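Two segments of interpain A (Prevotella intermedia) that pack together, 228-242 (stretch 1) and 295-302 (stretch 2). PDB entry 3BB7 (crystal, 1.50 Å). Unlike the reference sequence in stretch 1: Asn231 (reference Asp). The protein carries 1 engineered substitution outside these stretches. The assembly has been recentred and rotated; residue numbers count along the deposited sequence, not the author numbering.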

ATOM      1  N   THR A 228       4.402  14.343  -1.854  1.00 10.09           N
ATOM      2  CA  THR A 228       4.898  13.915  -0.557  1.00 11.24           C
ATOM      3  C   THR A 228       4.253  14.699   0.591  1.00 10.23           C
ATOM      4  O   THR A 228       3.996  15.902   0.480  1.00 10.48           O
ATOM      5  CB  THR A 228       6.416  13.930  -0.517  1.00 14.10           C
ATOM      6  OG1 THR A 228       6.885  13.132   0.596  1.00 16.91           O
ATOM      7  CG2 THR A 228       6.935  15.325  -0.391  1.00 15.80           C
ATOM      8  N   ARG A 229       3.948  13.983   1.678  1.00  9.75           N
ATOM      9  CA  ARG A 229       3.134  14.573   2.739  1.00 10.62           C
ATOM     10  C   ARG A 229       3.781  15.766   3.417  1.00 10.56           C
ATOM     11  O   ARG A 229       3.076  16.662   3.853  1.00 11.74           O
ATOM     12  CB  ARG A 229       2.746  13.520   3.785  1.00 10.30           C
ATOM     13  CG  ARG A 229       1.673  14.058   4.713  1.00  9.34           C
ATOM     14  CD  ARG A 229       1.164  12.974   5.634  1.00 10.26           C
ATOM     15  NE  ARG A 229       0.317  13.577   6.650  1.00 10.24           N
ATOM     16  CZ  ARG A 229      -0.592  12.916   7.371  1.00 11.14           C
ATOM     17  NH1 ARG A 229      -0.793  11.605   7.196  1.00 10.05           N
ATOM     18  NH2 ARG A 229      -1.320  13.583   8.262  1.00 11.95           N
ATOM     19  N   ALA A 230       5.113  15.792   3.493  1.00 11.32           N
ATOM     20  CA  ALA A 230       5.795  16.882   4.171  1.00 11.67           C
ATOM     21  C   ALA A 230       5.479  18.248   3.564  1.00 11.11           C
ATOM     22  O   ALA A 230       5.614  19.259   4.239  1.00 12.64           O
ATOM     23  CB  ALA A 230       7.289  16.649   4.166  1.00 12.34           C
ATOM     24  N   ASN A 231       5.008  18.257   2.315  1.00 10.87           N
ATOM     25  CA  ASN A 231       4.632  19.503   1.645  1.00 11.45           C
ATOM     26  C   ASN A 231       3.238  20.038   1.992  1.00  9.72           C
ATOM     27  O   ASN A 231       2.881  21.141   1.587  1.00 10.37           O
ATOM     28  CB  ASN A 231       4.713  19.314   0.122  1.00 10.78           C
ATOM     29  CG  ASN A 231       6.136  19.217  -0.392  1.00 14.33           C
ATOM     30  OD1 ASN A 231       6.348  18.802  -1.519  1.00 16.77           O
ATOM     31  ND2 ASN A 231       7.105  19.608   0.415  1.00 14.82           N
ATOM     32  N   TYR A 232       2.460  19.256   2.735  1.00  8.97           N
ATOM     33  CA  TYR A 232       1.047  19.570   3.012  1.00 10.36           C
ATOM     34  C   TYR A 232       0.737  19.598   4.502  1.00 10.43           C
ATOM     35  O   TYR A 232       1.274  18.794   5.291  1.00 12.55           O
ATOM     36  CB  TYR A 232       0.147  18.511   2.382  1.00  9.67           C
ATOM     37  CG  TYR A 232       0.254  18.503   0.856  1.00  9.47           C
ATOM     38  CD1 TYR A 232       1.258  17.785   0.218  1.00  9.73           C
ATOM     39  CD2 TYR A 232      -0.660  19.201   0.062  1.00 10.32           C
ATOM     40  CE1 TYR A 232       1.371  17.790  -1.187  1.00  9.41           C
ATOM     41  CE2 TYR A 232      -0.552  19.204  -1.331  1.00  9.31           C
ATOM     42  CZ  TYR A 232       0.432  18.471  -1.941  1.00  8.90           C
ATOM     43  OH  TYR A 232       0.514  18.487  -3.313  1.00 11.81           O
ATOM     44  N   THR A 233      -0.199  20.462   4.904  1.00 10.91           N
ATOM     45  CA  THR A 233      -0.713  20.337   6.268  1.00 11.19           C
ATOM     46  C   THR A 233      -1.575  19.071   6.350  1.00 10.97           C
ATOM     47  O   THR A 233      -2.016  18.525   5.312  1.00 10.20           O
ATOM     48  CB  THR A 233      -1.585  21.513   6.674  1.00 11.08           C
ATOM     49  OG1 THR A 233      -2.758  21.506   5.852  1.00 11.68           O
ATOM     50  CG2 THR A 233      -0.840  22.853   6.508  1.00 11.61           C
ATOM     51  N   ASP A 234      -1.866  18.616   7.569  1.00 11.60           N
ATOM     52  CA  ASP A 234      -2.681  17.414   7.739  1.00 12.30           C
ATOM     53  C   ASP A 234      -4.042  17.601   7.084  1.00 11.47           C
ATOM     54  O   ASP A 234      -4.552  16.687   6.442  1.00 11.48           O
ATOM     55  CB  ASP A 234      -2.867  17.133   9.237  1.00 12.98           C
ATOM     56  CG  ASP A 234      -1.571  16.811   9.929  1.00 15.80           C
ATOM     57  OD1 ASP A 234      -0.667  16.270   9.248  1.00 16.56           O
ATOM     58  OD2 ASP A 234      -1.465  17.074  11.154  1.00 20.13           O
ATOM     59  N   GLU A 235      -4.640  18.782   7.262  1.00 11.33           N
ATOM     60  CA  GLU A 235      -5.953  19.043   6.670  1.00 11.23           C
ATOM     61  C   GLU A 235      -5.878  19.019   5.134  1.00 10.15           C
ATOM     62  O   GLU A 235      -6.778  18.499   4.449  1.00 11.17           O
ATOM     63  CB  GLU A 235      -6.527  20.368   7.190  1.00 11.86           C
ATOM     64  CG  GLU A 235      -6.757  20.361   8.716  1.00 15.22           C
ATOM     65  CD  GLU A 235      -5.438  20.398   9.589  1.00 22.43           C
ATOM     66  OE1 GLU A 235      -4.343  20.837   9.127  1.00 23.09           O
ATOM     67  OE2 GLU A 235      -5.500  19.979  10.781  1.00 26.84           O
ATOM     68  N   GLN A 236      -4.818  19.599   4.568  1.00  8.97           N
ATOM     69  CA  GLN A 236      -4.689  19.614   3.113  1.00  9.82           C
ATOM     70  C   GLN A 236      -4.504  18.203   2.576  1.00  9.04           C
ATOM     71  O   GLN A 236      -5.096  17.834   1.549  1.00  9.44           O
ATOM     72  CB  GLN A 236      -3.491  20.466   2.723  1.00  9.47           C
ATOM     73  CG  GLN A 236      -3.735  21.942   2.946  1.00  8.40           C
ATOM     74  CD  GLN A 236      -2.462  22.775   2.929  1.00  9.51           C
ATOM     75  OE1 GLN A 236      -1.344  22.248   2.865  1.00 11.08           O
ATOM     76  NE2 GLN A 236      -2.625  24.085   3.044  1.00  8.56           N
ATOM     77  N   TRP A 237      -3.655  17.414   3.245  1.00  8.65           N
ATOM     78  CA  TRP A 237      -3.396  16.041   2.819  1.00  8.97           C
ATOM     79  C   TRP A 237      -4.673  15.173   2.908  1.00  8.78           C
ATOM     80  O   TRP A 237      -5.004  14.451   1.954  1.00  8.59           O
ATOM     81  CB  TRP A 237      -2.315  15.465   3.734  1.00  9.58           C
ATOM     82  CG  TRP A 237      -1.766  14.149   3.335  1.00  9.28           C
ATOM     83  CD1 TRP A 237      -1.978  12.948   3.964  1.00  9.69           C
ATOM     84  CD2 TRP A 237      -0.890  13.877   2.233  1.00 10.22           C
ATOM     85  NE1 TRP A 237      -1.275  11.948   3.337  1.00 10.76           N
ATOM     86  CE2 TRP A 237      -0.583  12.493   2.279  1.00  9.57           C
ATOM     87  CE3 TRP A 237      -0.299  14.673   1.247  1.00 11.55           C
ATOM     88  CZ2 TRP A 237       0.276  11.884   1.354  1.00 11.56           C
ATOM     89  CZ3 TRP A 237       0.552  14.068   0.333  1.00 10.16           C
ATOM     90  CH2 TRP A 237       0.827  12.687   0.395  1.00 10.90           C
ATOM     91  N   MET A 238      -5.425  15.282   4.009  1.00  8.37           N
ATOM     92  CA  MET A 238      -6.605  14.451   4.133  1.00  9.70           C
ATOM     93  C   MET A 238      -7.654  14.899   3.130  1.00  8.98           C
ATOM     94  O   MET A 238      -8.370  14.075   2.599  1.00 10.40           O
ATOM     95  CB  MET A 238      -7.170  14.481   5.547  1.00  9.87           C
ATOM     96  CG  MET A 238      -6.289  13.804   6.570  1.00 11.40           C
ATOM     97  SD  MET A 238      -5.663  12.186   6.105  1.00 14.15           S
ATOM     98  CE  MET A 238      -7.153  11.216   5.830  1.00 15.78           C
ATOM     99  N   ASP A 239      -7.718  16.183   2.793  1.00  9.79           N
ATOM    100  CA  ASP A 239      -8.675  16.594   1.745  1.00 11.66           C
ATOM    101  C   ASP A 239      -8.352  15.972   0.371  1.00  9.85           C
ATOM    102  O   ASP A 239      -9.278  15.640  -0.388  1.00  9.31           O
ATOM    103  CB  ASP A 239      -8.762  18.120   1.677  1.00 13.92           C
ATOM    104  CG  ASP A 239      -9.668  18.699   2.780  1.00 20.09           C
ATOM    105  OD1 ASP A 239      -9.688  19.942   2.932  1.00 25.88           O
ATOM    106  OD2 ASP A 239     -10.361  17.918   3.507  1.00 24.71           O
ATOM    107  N   ILE A 240      -7.070  15.792   0.067  1.00  9.86           N
ATOM    108  CA  ILE A 240      -6.704  15.093  -1.161  1.00 10.17           C
ATOM    109  C   ILE A 240      -7.210  13.655  -1.092  1.00 10.06           C
ATOM    110  O   ILE A 240      -7.807  13.149  -2.050  1.00 10.79           O
ATOM    111  CB  ILE A 240      -5.172  15.115  -1.407  1.00  9.48           C
ATOM    112  CG1 ILE A 240      -4.731  16.553  -1.685  1.00 11.10           C
ATOM    113  CG2 ILE A 240      -4.811  14.195  -2.559  1.00 10.26           C
ATOM    114  CD1 ILE A 240      -3.231  16.727  -1.680  1.00 13.85           C
ATOM    115  N   VAL A 241      -6.944  12.971   0.021  1.00  8.90           N
ATOM    116  CA  VAL A 241      -7.432  11.600   0.187  1.00 10.47           C
ATOM    117  C   VAL A 241      -8.958  11.516   0.023  1.00  9.60           C
ATOM    118  O   VAL A 241      -9.466  10.695  -0.781  1.00 10.36           O
ATOM    119  CB  VAL A 241      -7.002  11.007   1.534  1.00 10.28           C
ATOM    120  CG1 VAL A 241      -7.632   9.608   1.730  1.00 10.92           C
ATOM    121  CG2 VAL A 241      -5.443  10.917   1.598  1.00 12.42           C
ATOM    122  N   PHE A 242      -9.702  12.358   0.736  1.00  9.61           N
ATOM    123  CA  PHE A 242     -11.175  12.295   0.624  1.00 10.90           C
ATOM    124  C   PHE A 242     -11.683  12.612  -0.767  1.00 11.18           C
ATOM    125  O   PHE A 242     -12.607  11.963  -1.260  1.00 11.47           O
ATOM    126  CB  PHE A 242     -11.862  13.193   1.642  1.00 10.75           C
ATOM    127  CG  PHE A 242     -11.488  12.917   3.076  1.00 11.28           C
ATOM    128  CD1 PHE A 242     -11.321  11.606   3.556  1.00 10.28           C
ATOM    129  CD2 PHE A 242     -11.325  13.994   3.951  1.00 10.95           C
ATOM    130  CE1 PHE A 242     -10.989  11.384   4.913  1.00 12.53           C
ATOM    131  CE2 PHE A 242     -11.004  13.798   5.296  1.00 13.33           C
ATOM    132  CZ  PHE A 242     -10.839  12.492   5.787  1.00 12.04           C
TER
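Stretch 2 295-302: KIDLLNPG

The apolar part of the contact begins where the helix that opens at Asp234 meets Ile296. The CA-to-CB bond of Met238 points toward stretch 2, and its three chi angles all fall in the m well. Its SD lies 3.9 Å from Ile296 CG1 and 3.8 Å from Asp297 CA, so the thioether rests on both side chain and backbone. The CA-to-CB bond of Ile296 points sideways, but chi1 in p and chi2 in t bring the end of the side chain nearer; its CD1 comes to 4.4 Å from CG2 of Val241, one helical turn from Trp237 and three residues on from Met238. A second, smaller apolar patch occupies the other end of the register. There Pro301 points its CA-to-CB bond toward stretch 1, with CG 3.8 Å from Ala230 N and CB 4.3 Å from Ala230 CB. Its CD also approaches Arg229 NE at 3.7 Å, so the proline ring packs beside the arginine as well as the alanine.

Stretch 2 lies on stretch 1 as an irregular strip: it has no regular helix or strand, so no crossing angle applies, and its course is best followed through nearest CA pairs. These run Asp234 to Asp297, CA to CA 6.3 Å, and Ala230 to Pro301, CA to CA 5.6 Å. As numbering rises in one stretch it falls in the other, which makes the overall pairing antiparallel. Together the two segments bury 459 Å², both sides summed.

Between the two apolar patches lies the Arg229 side chain, extended with chi1, chi2 and chi3 all in t. Ile296 to Leu299 form a type I beta turn, closed by Leu299 N donating to Ile296 O at 2.9 Å, and the guanidinium reads the carbonyls of this turn. Arg229 NH1 donates to Ile296 O at 2.8 Å with an angle of 165°, a nearly linear bond; Arg229 NH2 donates to Asp297 O at 2.9 Å and 140°, and only weakly to Ile296 O at 3.4 Å and 130°. Both acceptors lie at the guanidinium edge, near its plane, where the N-H groups point. Leu299 O instead sits over one face, 3.2 Å from Arg229 CZ, and the angles to NE and NH1 are too poor for hydrogen bonds.

Asp234 completes the polar edge. Within stretch 1, its OD1 accepts from Arg229 NH2 at 2.9 Å and 159° in a salt bridge, which holds the guanidinium from the side of the helix while the turn carbonyls engage it from stretch 2. A water bridges the two stretches, donating to Asp234 OD2 at 2.5 Å and to Asp297 O at 2.9 Å. The exposed Asn300 brings its OD1 to 3.1 Å from Asp234 OD1; both are acceptor oxygens, so the approach is not a hydrogen bond.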

ATOM      1  N   LYS A 295      -6.061   4.773  11.063  1.00 10.71           N
ATOM      2  CA  LYS A 295      -5.821   6.219  11.087  1.00 12.01           C
ATOM      3  C   LYS A 295      -4.540   6.608  10.367  1.00 11.90           C
ATOM      4  O   LYS A 295      -3.461   6.045  10.603  1.00 11.83           O
ATOM      5  CB  LYS A 295      -5.762   6.699  12.538  1.00 12.42           C
ATOM      6  CG  LYS A 295      -7.154   6.747  13.188  1.00 15.36           C
ATOM      7  CD  LYS A 295      -7.141   7.494  14.483  1.00 16.31           C
ATOM      8  CE  LYS A 295      -8.558   7.860  14.906  1.00 15.23           C
ATOM      9  NZ  LYS A 295      -9.027   9.161  14.346  1.00 15.28           N
ATOM     10  N   ILE A 296      -4.657   7.599   9.498  1.00 11.87           N
ATOM     11  CA  ILE A 296      -3.478   8.274   8.949  1.00 11.57           C
ATOM     12  C   ILE A 296      -3.509   9.794   9.208  1.00 11.22           C
ATOM     13  O   ILE A 296      -2.472  10.459   9.093  1.00 10.77           O
ATOM     14  CB  ILE A 296      -3.209   8.014   7.450  1.00 12.21           C
ATOM     15  CG1 ILE A 296      -4.332   8.606   6.599  1.00 12.05           C
ATOM     16  CG2 ILE A 296      -2.963   6.496   7.201  1.00 11.98           C
ATOM     17  CD1 ILE A 296      -3.982   8.738   5.104  1.00 13.08           C
ATOM     18  N   ASP A 297      -4.667  10.346   9.557  1.00 10.95           N
ATOM     19  CA  ASP A 297      -4.712  11.796   9.777  1.00 12.86           C
ATOM     20  C   ASP A 297      -3.688  12.268  10.804  1.00 12.77           C
ATOM     21  O   ASP A 297      -3.010  13.282  10.612  1.00 14.17           O
ATOM     22  CB  ASP A 297      -6.128  12.277  10.150  1.00 12.54           C
ATOM     23  CG  ASP A 297      -6.768  11.500  11.299  1.00 13.53           C
ATOM     24  OD1 ASP A 297      -6.172  10.555  11.874  1.00 13.71           O
ATOM     25  OD2 ASP A 297      -7.920  11.855  11.651  1.00 15.12           O
ATOM     26  N   LEU A 298      -3.530  11.491  11.864  1.00 12.13           N
ATOM     27  CA  LEU A 298      -2.621  11.854  12.952  1.00 13.28           C
ATOM     28  C   LEU A 298      -1.145  11.589  12.643  1.00 13.22           C
ATOM     29  O   LEU A 298      -0.283  11.865  13.491  1.00 13.78           O
ATOM     30  CB  LEU A 298      -3.037  11.139  14.238  1.00 13.52           C
ATOM     31  CG  LEU A 298      -3.511   9.691  14.190  1.00 15.14           C
ATOM     32  CD1 LEU A 298      -2.548   8.751  13.514  1.00 15.92           C
ATOM     33  CD2 LEU A 298      -3.819   9.194  15.617  1.00 14.76           C
ATOM     34  N   LEU A 299      -0.830  11.079  11.451  1.00 12.47           N
ATOM     35  CA  LEU A 299       0.595  10.809  11.112  1.00 12.08           C
ATOM     36  C   LEU A 299       1.277  12.049  10.499  1.00 11.94           C
ATOM     37  O   LEU A 299       1.739  12.012   9.357  1.00 12.34           O
ATOM     38  CB  LEU A 299       0.747   9.574  10.192  1.00 12.11           C
ATOM     39  CG  LEU A 299       0.163   8.274  10.779  1.00 10.97           C
ATOM     40  CD1 LEU A 299       0.341   7.158   9.794  1.00 12.32           C
ATOM     41  CD2 LEU A 299       0.810   7.928  12.097  1.00 11.67           C
ATOM     42  N   ASN A 300       1.331  13.152  11.255  1.00 12.13           N
ATOM     43  CA  ASN A 300       1.992  14.367  10.732  1.00 13.63           C
ATOM     44  C   ASN A 300       3.480  14.062  10.532  1.00 14.44           C
ATOM     45  O   ASN A 300       4.097  13.453  11.393  1.00 14.01           O
ATOM     46  CB  ASN A 300       1.834  15.521  11.738  1.00 14.25           C
ATOM     47  CG  ASN A 300       2.451  16.821  11.253  1.00 17.14           C
ATOM     48  OD1 ASN A 300       1.863  17.554  10.450  1.00 23.15           O
ATOM     49  ND2 ASN A 300       3.650  17.097  11.715  1.00 18.27           N
ATOM     50  N   PRO A 301       4.039  14.424   9.376  1.00 15.04           N
ATOM     51  CA  PRO A 301       5.463  14.213   9.114  1.00 17.14           C
ATOM     52  C   PRO A 301       6.334  14.862  10.175  1.00 19.95           C
ATOM     53  O   PRO A 301       6.054  15.987  10.595  1.00 21.33           O
ATOM     54  CB  PRO A 301       5.659  14.900   7.743  1.00 16.84           C
ATOM     55  CG  PRO A 301       4.366  14.766   7.102  1.00 16.14           C
ATOM     56  CD  PRO A 301       3.339  14.937   8.192  1.00 15.31           C
ATOM     57  N   GLY A 302       7.367  14.159  10.625  1.00 21.99           N
ATOM     58  CA  GLY A 302       8.367  14.773  11.541  1.00 25.47           C
ATOM     59  C   GLY A 302       9.564  15.306  10.769  1.00 27.17           C
ATOM     60  O   GLY A 302       9.410  15.757   9.617  1.00 27.95           O
TER
HETATM   61  O   HOH W   1      -1.515  14.921  12.515  1.00 23.09           O